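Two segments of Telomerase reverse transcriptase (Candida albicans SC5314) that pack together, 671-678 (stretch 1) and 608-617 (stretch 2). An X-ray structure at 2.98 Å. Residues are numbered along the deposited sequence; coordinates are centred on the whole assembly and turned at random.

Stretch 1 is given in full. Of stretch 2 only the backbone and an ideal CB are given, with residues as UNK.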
# COMPACT_ATOMS: atom_id res chain seq x y z
N GLN A 671 -18.78 1.78 28.89
CA GLN A 671 -17.72 1.45 29.84
C GLN A 671 -16.34 1.66 29.22
O GLN A 671 -15.42 2.14 29.90
CB GLN A 671 -17.88 0.01 30.32
CG GLN A 671 -19.12 -0.21 31.17
CD GLN A 671 -19.33 -1.67 31.53
OE1 GLN A 671 -18.55 -2.54 31.13
NE2 GLN A 671 -20.39 -1.95 32.28
N ILE A 672 -16.18 1.32 27.94
CA ILE A 672 -14.91 1.55 27.26
C ILE A 672 -14.63 3.05 27.15
O ILE A 672 -13.52 3.51 27.43
CB ILE A 672 -14.91 0.87 25.88
CG1 ILE A 672 -14.92 -0.65 26.04
CG2 ILE A 672 -13.70 1.32 25.07
CD1 ILE A 672 -14.95 -1.40 24.73
N ILE A 673 -15.64 3.82 26.74
CA ILE A 673 -15.46 5.26 26.58
C ILE A 673 -15.15 5.91 27.92
O ILE A 673 -14.27 6.78 28.02
CB ILE A 673 -16.69 5.88 25.90
CG1 ILE A 673 -16.83 5.35 24.47
CG2 ILE A 673 -16.59 7.40 25.89
CD1 ILE A 673 -17.97 5.95 23.70
N VAL A 674 -15.86 5.50 28.98
CA VAL A 674 -15.65 6.11 30.29
C VAL A 674 -14.30 5.71 30.87
O VAL A 674 -13.74 6.44 31.71
CB VAL A 674 -16.80 5.74 31.25
CG1 VAL A 674 -16.62 4.35 31.82
CG2 VAL A 674 -16.91 6.77 32.36
N LYS A 675 -13.75 4.57 30.46
CA LYS A 675 -12.45 4.14 30.96
C LYS A 675 -11.32 4.90 30.29
O LYS A 675 -10.44 5.45 30.97
CB LYS A 675 -12.28 2.63 30.75
CG LYS A 675 -11.11 2.02 31.49
CD LYS A 675 -11.33 2.04 33.00
CE LYS A 675 -10.19 1.34 33.73
NZ LYS A 675 -10.43 1.29 35.20
N GLU A 676 -11.32 4.94 28.96
CA GLU A 676 -10.23 5.56 28.21
C GLU A 676 -10.17 7.07 28.40
O GLU A 676 -9.12 7.67 28.12
CB GLU A 676 -10.36 5.24 26.72
CG GLU A 676 -10.44 3.75 26.40
CD GLU A 676 -9.10 3.05 26.57
OE1 GLU A 676 -8.06 3.72 26.46
OE2 GLU A 676 -9.11 1.82 26.80
N PHE A 677 -11.25 7.71 28.85
CA PHE A 677 -11.34 9.16 28.90
C PHE A 677 -11.57 9.66 30.32
O PHE A 677 -12.31 10.62 30.55
CB PHE A 677 -12.44 9.68 27.98
CG PHE A 677 -12.13 9.51 26.52
CD1 PHE A 677 -11.31 10.42 25.87
CD2 PHE A 677 -12.67 8.46 25.80
CE1 PHE A 677 -11.03 10.28 24.52
CE2 PHE A 677 -12.39 8.32 24.45
CZ PHE A 677 -11.57 9.22 23.81
N SER A 678 -10.95 9.02 31.31
CA SER A 678 -11.07 9.43 32.70
C SER A 678 -9.72 9.86 33.27
O SER A 678 -9.40 9.61 34.43
CB SER A 678 -11.67 8.30 33.54
OG SER A 678 -10.95 7.09 33.37
N UNK A 608 -15.75 -5.95 19.04
CA UNK A 608 -15.94 -4.52 18.87
C UNK A 608 -15.01 -3.73 19.78
O UNK A 608 -14.51 -2.66 19.39
CB UNK A 608 -17.40 -4.14 19.15
N UNK A 609 -14.76 -4.24 20.99
CA UNK A 609 -13.88 -3.54 21.91
C UNK A 609 -12.48 -3.36 21.37
O UNK A 609 -11.84 -2.33 21.61
CB UNK A 609 -13.82 -4.29 23.24
N UNK A 610 -11.98 -4.35 20.63
CA UNK A 610 -10.66 -4.24 20.02
C UNK A 610 -10.60 -3.04 19.08
O UNK A 610 -9.69 -2.20 19.17
CB UNK A 610 -10.31 -5.52 19.26
N UNK A 611 -11.55 -2.95 18.15
CA UNK A 611 -11.59 -1.81 17.24
C UNK A 611 -11.87 -0.51 17.99
O UNK A 611 -11.27 0.53 17.68
CB UNK A 611 -12.65 -2.03 16.16
N UNK A 612 -12.77 -0.55 18.96
CA UNK A 612 -13.13 0.67 19.69
C UNK A 612 -11.97 1.18 20.53
O UNK A 612 -11.61 2.36 20.46
CB UNK A 612 -14.35 0.42 20.58
N UNK A 613 -11.36 0.30 21.33
CA UNK A 613 -10.26 0.74 22.19
C UNK A 613 -9.08 1.23 21.37
O UNK A 613 -8.43 2.22 21.73
CB UNK A 613 -9.82 -0.40 23.11
N UNK A 614 -8.78 0.56 20.25
CA UNK A 614 -7.61 0.93 19.47
C UNK A 614 -7.79 2.27 18.77
O UNK A 614 -6.82 3.02 18.60
CB UNK A 614 -7.30 -0.16 18.44
N UNK A 615 -9.02 2.60 18.35
CA UNK A 615 -9.24 3.89 17.70
C UNK A 615 -9.34 5.02 18.72
O UNK A 615 -8.95 6.16 18.43
CB UNK A 615 -10.51 3.84 16.85
N UNK A 616 -9.84 4.73 19.93
CA UNK A 616 -9.93 5.76 20.96
C UNK A 616 -8.55 6.15 21.47
O UNK A 616 -8.23 7.34 21.56
CB UNK A 616 -10.80 5.28 22.12
N UNK A 617 -7.72 5.16 21.81
CA UNK A 617 -6.39 5.48 22.32
C UNK A 617 -5.48 6.04 21.23
O UNK A 617 -4.55 6.79 21.53
CB UNK A 617 -5.75 4.23 22.94

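Stretch 2 is helical throughout, and stretch 1 is helical through 676; the helix axes run within 28° of parallel, 10.4 Å apart at closest approach. Residues 672 and 676 point toward stretch 2, so one apolar side chain and one acid, a helical turn apart, set most of the rules.

Position 608 has helical backbone angles and an ideal CB with nothing of stretch 1 nearby. Many residues would do; it is Met608, whose long chain ends nearer than its sideways CB, but its CE still stops 4.7 Å from Ile672 CD1.

At 609 the ideal CB would lie 3.4 Å from Ile672 CD1, which is tight. Phi/psi of -60/-37 make no special demand for glycine, but the space favours the smallest residues, glycine first and alanine at a pinch. The deposited residue is Gly609, and its bare CA lets Ile672 CD1 settle at 3.7 Å from Gly609 CA.

Positions 610 and 611 find no partner in stretch 1, 610 pointing away and 611 out of reach. They are Ser610 and Leu611.

Position 612 points toward stretch 1, its ideal CB 4.6 Å from Ile672 CD1. With a hydrocarbon surface ahead, leucine, isoleucine, valine or methionine would suit. Leu612 (chi1 t, chi2 p) brings CD2 to 3.7 Å from Ile672 CG2.

Position 613 leaves sideways, with its ideal CB near both an acid and an apolar methyl: 4.4 Å from Glu676 OE2 and 4.7 Å from Ile672 CG2. A long chain with a positive or polar end fits, so lysine, arginine or glutamine are candidates. Arg613 lies along Ile672, its NH1 3.6 Å from Ile672 CD1, and makes no salt bridge with the acid. It helps close the hole formed with 609, 612 and 616, into which Ile672 fits as a knob.

Positions 614 and 615 are out of reach; they are Leu614 and Val615.

Position 616 points toward stretch 1, its ideal CB 4.1 Å from Phe677 CE2 and 4.6 Å from Glu676 CG. Leucine or methionine could span the apolar surface. Leu616 CD1 lies 4.0 Å from Ile672 CG2 and 4.1 Å from Ile673 CG1. Its CD2 is 3.6 Å from Phe677 CE2, at the ring edge, and CD1 is near the same ring atom.

Position 617 starts sideways, but its ideal CB is 4.2 Å from Glu676 OE1, inviting lysine, arginine or a neutral donor. Arg617, with chi1 p, turns its end nearer: NH2 donates a 2.7 Å hydrogen bond to Glu676 OE2 within a salt bridge.

Stretch 2 608-617: MGSLLRLVLR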
# COMPACT_ATOMS: atom_id res chain seq x y z
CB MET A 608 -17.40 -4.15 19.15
CG MET A 608 -17.73 -2.66 19.09
SD MET A 608 -17.45 -1.78 20.64
CE MET A 608 -18.40 -2.79 21.78
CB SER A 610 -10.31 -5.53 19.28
OG SER A 610 -9.11 -5.39 18.53
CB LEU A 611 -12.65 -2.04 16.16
CG LEU A 611 -12.73 -0.97 15.07
CD1 LEU A 611 -11.40 -0.84 14.35
CD2 LEU A 611 -13.85 -1.28 14.08
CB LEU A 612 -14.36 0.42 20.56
CG LEU A 612 -14.90 1.63 21.34
CD1 LEU A 612 -15.26 2.77 20.40
CD2 LEU A 612 -16.09 1.23 22.20
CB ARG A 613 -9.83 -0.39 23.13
CG ARG A 613 -10.62 -0.42 24.43
CD ARG A 613 -10.13 -1.52 25.36
NE ARG A 613 -10.42 -2.85 24.83
CZ ARG A 613 -11.42 -3.61 25.24
NH1 ARG A 613 -12.24 -3.19 26.20
NH2 ARG A 613 -11.62 -4.81 24.70
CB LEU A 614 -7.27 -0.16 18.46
CG LEU A 614 -6.17 -1.14 18.90
CD1 LEU A 614 -4.88 -0.39 19.23
CD2 LEU A 614 -6.62 -1.97 20.09
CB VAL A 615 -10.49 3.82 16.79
CG1 VAL A 615 -11.76 3.69 17.62
CG2 VAL A 615 -10.56 5.04 15.88
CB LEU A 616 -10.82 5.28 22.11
CG LEU A 616 -12.32 5.19 21.83
CD1 LEU A 616 -13.08 4.71 23.06
CD2 LEU A 616 -12.86 6.53 21.35
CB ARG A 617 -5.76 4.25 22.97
CG ARG A 617 -5.48 3.10 22.02
CD ARG A 617 -5.20 1.83 22.79
NE ARG A 617 -6.18 1.61 23.85
CZ ARG A 617 -6.30 0.48 24.54
NH1 ARG A 617 -5.50 -0.55 24.28
NH2 ARG A 617 -7.22 0.37 25.49
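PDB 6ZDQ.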